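Local coordinates for protein cathepsin L Propeptide (Toxoplasma gondii, PDB 3F75) that belongs to the cathepsin propeptide inhibitor (I29) family and probably inhibits the cathepsin L-like enzyme from which it derives, at residues Y32-A37 against F73-R78. Residues are numbered along the deposited sequence; the frame is centred on the assembly and turned at random.
With EDO (1,2-ethanediol), chain F.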
ATOM      1  N   TYR B  32      -1.485  14.647  15.520  1.00 17.93           N
ATOM      2  CA  TYR B  32      -0.937  13.284  15.434  1.00 17.66           C
ATOM      3  C   TYR B  32      -0.267  12.796  16.711  1.00 17.00           C
ATOM      4  O   TYR B  32       0.339  11.728  16.718  1.00 20.71           O
ATOM      5  CB  TYR B  32       0.012  13.158  14.241  1.00 17.72           C
ATOM      6  CG  TYR B  32      -0.666  13.475  12.940  1.00 18.12           C
ATOM      7  CD1 TYR B  32      -1.623  12.621  12.403  1.00 16.58           C
ATOM      8  CD2 TYR B  32      -0.372  14.641  12.247  1.00 16.41           C
ATOM      9  CE1 TYR B  32      -2.255  12.922  11.189  1.00 16.37           C
ATOM     10  CE2 TYR B  32      -1.010  14.950  11.066  1.00 16.80           C
ATOM     11  CZ  TYR B  32      -1.943  14.082  10.533  1.00 12.37           C
ATOM     12  OH  TYR B  32      -2.571  14.417   9.342  1.00 14.76           O
ATOM     13  N   ALA B  33      -0.394  13.549  17.795  1.00 15.77           N
ATOM     14  CA  ALA B  33       0.198  13.169  19.070  1.00 17.44           C
ATOM     15  C   ALA B  33       1.684  12.914  18.902  1.00 16.99           C
ATOM     16  O   ALA B  33       2.208  11.926  19.394  1.00 19.31           O
ATOM     17  CB  ALA B  33      -0.507  11.930  19.658  1.00 16.65           C
ATOM     18  N   LYS B  34       2.346  13.793  18.167  1.00 17.04           N
ATOM     19  CA  LYS B  34       3.778  13.705  17.970  1.00 18.26           C
ATOM     20  C   LYS B  34       4.485  14.456  19.088  1.00 16.42           C
ATOM     21  O   LYS B  34       4.229  15.645  19.308  1.00 15.69           O
ATOM     22  CB  LYS B  34       4.192  14.317  16.636  1.00 20.58           C
ATOM     23  CG  LYS B  34       3.511  13.709  15.425  1.00 23.07           C
ATOM     24  CD  LYS B  34       4.274  12.556  14.893  1.00 27.80           C
ATOM     25  CE  LYS B  34       3.678  12.031  13.594  1.00 29.49           C
ATOM     26  NZ  LYS B  34       4.505  10.889  13.119  1.00 33.45           N
ATOM     27  N   SER B  35       5.372  13.745  19.773  1.00 15.19           N
ATOM     28  CA  SER B  35       6.234  14.315  20.800  1.00 15.09           C
ATOM     29  C   SER B  35       7.670  13.901  20.536  1.00 15.22           C
ATOM     30  O   SER B  35       7.926  12.945  19.798  1.00 18.12           O
ATOM     31  CB  SER B  35       5.794  13.836  22.193  1.00 13.36           C
ATOM     32  OG  SER B  35       5.899  12.423  22.309  1.00 17.30           O
ATOM     33  N   TYR B  36       8.610  14.623  21.135  1.00 12.88           N
ATOM     34  CA  TYR B  36      10.007  14.404  20.864  1.00 14.13           C
ATOM     35  C   TYR B  36      10.827  14.390  22.140  1.00 13.20           C
ATOM     36  O   TYR B  36      10.743  15.316  22.957  1.00 13.83           O
ATOM     37  CB  TYR B  36      10.525  15.467  19.892  1.00 15.56           C
ATOM     38  CG  TYR B  36       9.666  15.539  18.644  1.00 14.93           C
ATOM     39  CD1 TYR B  36       9.775  14.580  17.648  1.00 13.69           C
ATOM     40  CD2 TYR B  36       8.721  16.546  18.484  1.00 15.94           C
ATOM     41  CE1 TYR B  36       8.968  14.629  16.510  1.00 12.10           C
ATOM     42  CE2 TYR B  36       7.897  16.603  17.353  1.00 13.72           C
ATOM     43  CZ  TYR B  36       8.026  15.654  16.371  1.00 15.10           C
ATOM     44  OH  TYR B  36       7.221  15.721  15.251  1.00 17.40           O
ATOM     45  N   ALA B  37      11.663  13.355  22.241  1.00 12.10           N
ATOM     46  CA  ALA B  37      12.466  13.056  23.412  1.00 13.91           C
ATOM     47  C   ALA B  37      13.655  13.996  23.674  1.00 13.84           C
ATOM     48  O   ALA B  37      14.174  14.032  24.802  1.00 13.80           O
ATOM     49  CB  ALA B  37      12.934  11.583  23.335  1.00 11.18           C
ATOM     50  N   PHE B  73       3.045  11.339   8.100  1.00 12.54           N
ATOM     51  CA  PHE B  73       4.449  11.279   7.667  1.00 13.03           C
ATOM     52  C   PHE B  73       5.079  12.665   7.547  1.00 13.25           C
ATOM     53  O   PHE B  73       6.210  12.794   7.052  1.00 14.51           O
ATOM     54  CB  PHE B  73       4.563  10.616   6.297  1.00 16.25           C
ATOM     55  CG  PHE B  73       3.909   9.276   6.212  1.00 14.17           C
ATOM     56  CD1 PHE B  73       4.300   8.247   7.059  1.00 15.70           C
ATOM     57  CD2 PHE B  73       2.960   9.015   5.242  1.00 12.50           C
ATOM     58  CE1 PHE B  73       3.726   6.999   6.979  1.00 19.11           C
ATOM     59  CE2 PHE B  73       2.379   7.737   5.144  1.00 14.80           C
ATOM     60  CZ  PHE B  73       2.758   6.741   6.015  1.00 20.12           C
ATOM     61  N   GLY B  74       4.369  13.693   8.017  1.00 15.21           N
ATOM     62  CA  GLY B  74       4.782  15.101   7.832  1.00 15.03           C
ATOM     63  C   GLY B  74       6.145  15.515   8.371  1.00 15.38           C
ATOM     64  O   GLY B  74       6.748  16.469   7.886  1.00 17.31           O
ATOM     65  N   ASP B  75       6.631  14.814   9.382  1.00 14.97           N
ATOM     66  CA  ASP B  75       7.930  15.134   9.990  1.00 13.43           C
ATOM     67  C   ASP B  75       9.043  14.161   9.599  1.00 14.54           C
ATOM     68  O   ASP B  75      10.082  14.118  10.262  1.00 12.07           O
ATOM     69  CB  ASP B  75       7.797  15.267  11.526  1.00 13.51           C
ATOM     70  CG  ASP B  75       7.374  13.967  12.219  1.00 18.52           C
ATOM     71  OD1 ASP B  75       6.841  13.060  11.554  1.00 16.43           O
ATOM     72  OD2 ASP B  75       7.571  13.861  13.456  1.00 19.81           O
ATOM     73  N   LEU B  76       8.863  13.442   8.478  1.00 10.01           N
ATOM     74  CA  LEU B  76       9.866  12.511   7.962  1.00 11.49           C
ATOM     75  C   LEU B  76      10.418  12.999   6.623  1.00 13.82           C
ATOM     76  O   LEU B  76       9.672  13.530   5.774  1.00 13.44           O
ATOM     77  CB  LEU B  76       9.264  11.125   7.734  1.00  9.10           C
ATOM     78  CG  LEU B  76       8.490  10.510   8.889  1.00 13.00           C
ATOM     79  CD1 LEU B  76       7.819   9.228   8.459  1.00 11.48           C
ATOM     80  CD2 LEU B  76       9.409  10.268  10.104  1.00 14.81           C
ATOM     81  N   SER B  77      11.716  12.801   6.439  1.00 13.57           N
ATOM     82  CA  SER B  77      12.371  13.039   5.161  1.00 14.64           C
ATOM     83  C   SER B  77      12.151  11.824   4.287  1.00 17.01           C
ATOM     84  O   SER B  77      11.732  10.764   4.779  1.00 17.19           O
ATOM     85  CB  SER B  77      13.864  13.219   5.380  1.00 15.22           C
ATOM     86  OG  SER B  77      14.444  12.001   5.846  1.00 18.07           O
ATOM     87  N   ARG B  78      12.459  11.959   3.002  1.00 16.47           N
ATOM     88  CA  ARG B  78      12.321  10.844   2.076  1.00 15.42           C
ATOM     89  C   ARG B  78      13.112   9.618   2.538  1.00 14.92           C
ATOM     90  O   ARG B  78      12.604   8.498   2.497  1.00 15.40           O
ATOM     91  CB  ARG B  78      12.754  11.245   0.671  1.00 14.94           C
ATOM     92  CG  ARG B  78      12.828  10.069  -0.285  1.00 15.43           C
ATOM     93  CD  ARG B  78      12.824  10.505  -1.730  1.00 17.02           C
ATOM     94  NE  ARG B  78      13.042   9.373  -2.629  1.00 16.69           N
ATOM     95  CZ  ARG B  78      13.193   9.473  -3.952  1.00 15.59           C
ATOM     96  NH1 ARG B  78      13.161  10.664  -4.553  1.00  8.90           N
ATOM     97  NH2 ARG B  78      13.405   8.378  -4.683  1.00 14.29           N
TER
HETATM   98  C1  EDO F 202       7.689   9.277  14.947  1.00 40.34           C
HETATM   99  O1  EDO F 202       6.249   9.352  14.939  1.00 37.50           O
HETATM  100  C2  EDO F 202       8.305  10.503  14.274  1.00 40.26           C
HETATM  101  O2  EDO F 202       7.608  11.672  14.716  1.00 36.98           O
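D75 OD2 is gripped by two hydroxyls: Y36 OH donates a hydrogen bond of 2.6 Å to it, and O2 of a bound 1,2-ethanediol donates a second. This carboxylate illustrates how a cathepsin propeptide inhibitor (I29) domain can tie its later segment to the loop between its first two helices, since the loop joining helices 18-32 and 39-60 here meets the type I turn F73-L76 that precedes helix 78-84. The tyrosine hydroxyl reaches OD2 from the anti side, 32° out of the carboxylate plane, while OD2 itself lies at the edge of the Y36 ring; ring and carboxylate planes stand 62° apart. F25, F28 and Q29 of helix 18-32 and R45 of helix 39-60 touch the Y36 side chain. The other oxygen, OD1, forms a long salt bridge of 3.6 Å with K34 NZ. The lysine chain bends at chi2 (-89°) and then runs extended, carrying its ammonium to D75, where the carbonyl of H72 also accepts a bond from it; the nearby carboxylate would be expected to favour the charged form of K34. The diol, probably from the crystallisation liquor, bridges both partners, its O1 accepting a hydrogen bond of 3.0 Å from K34 NZ.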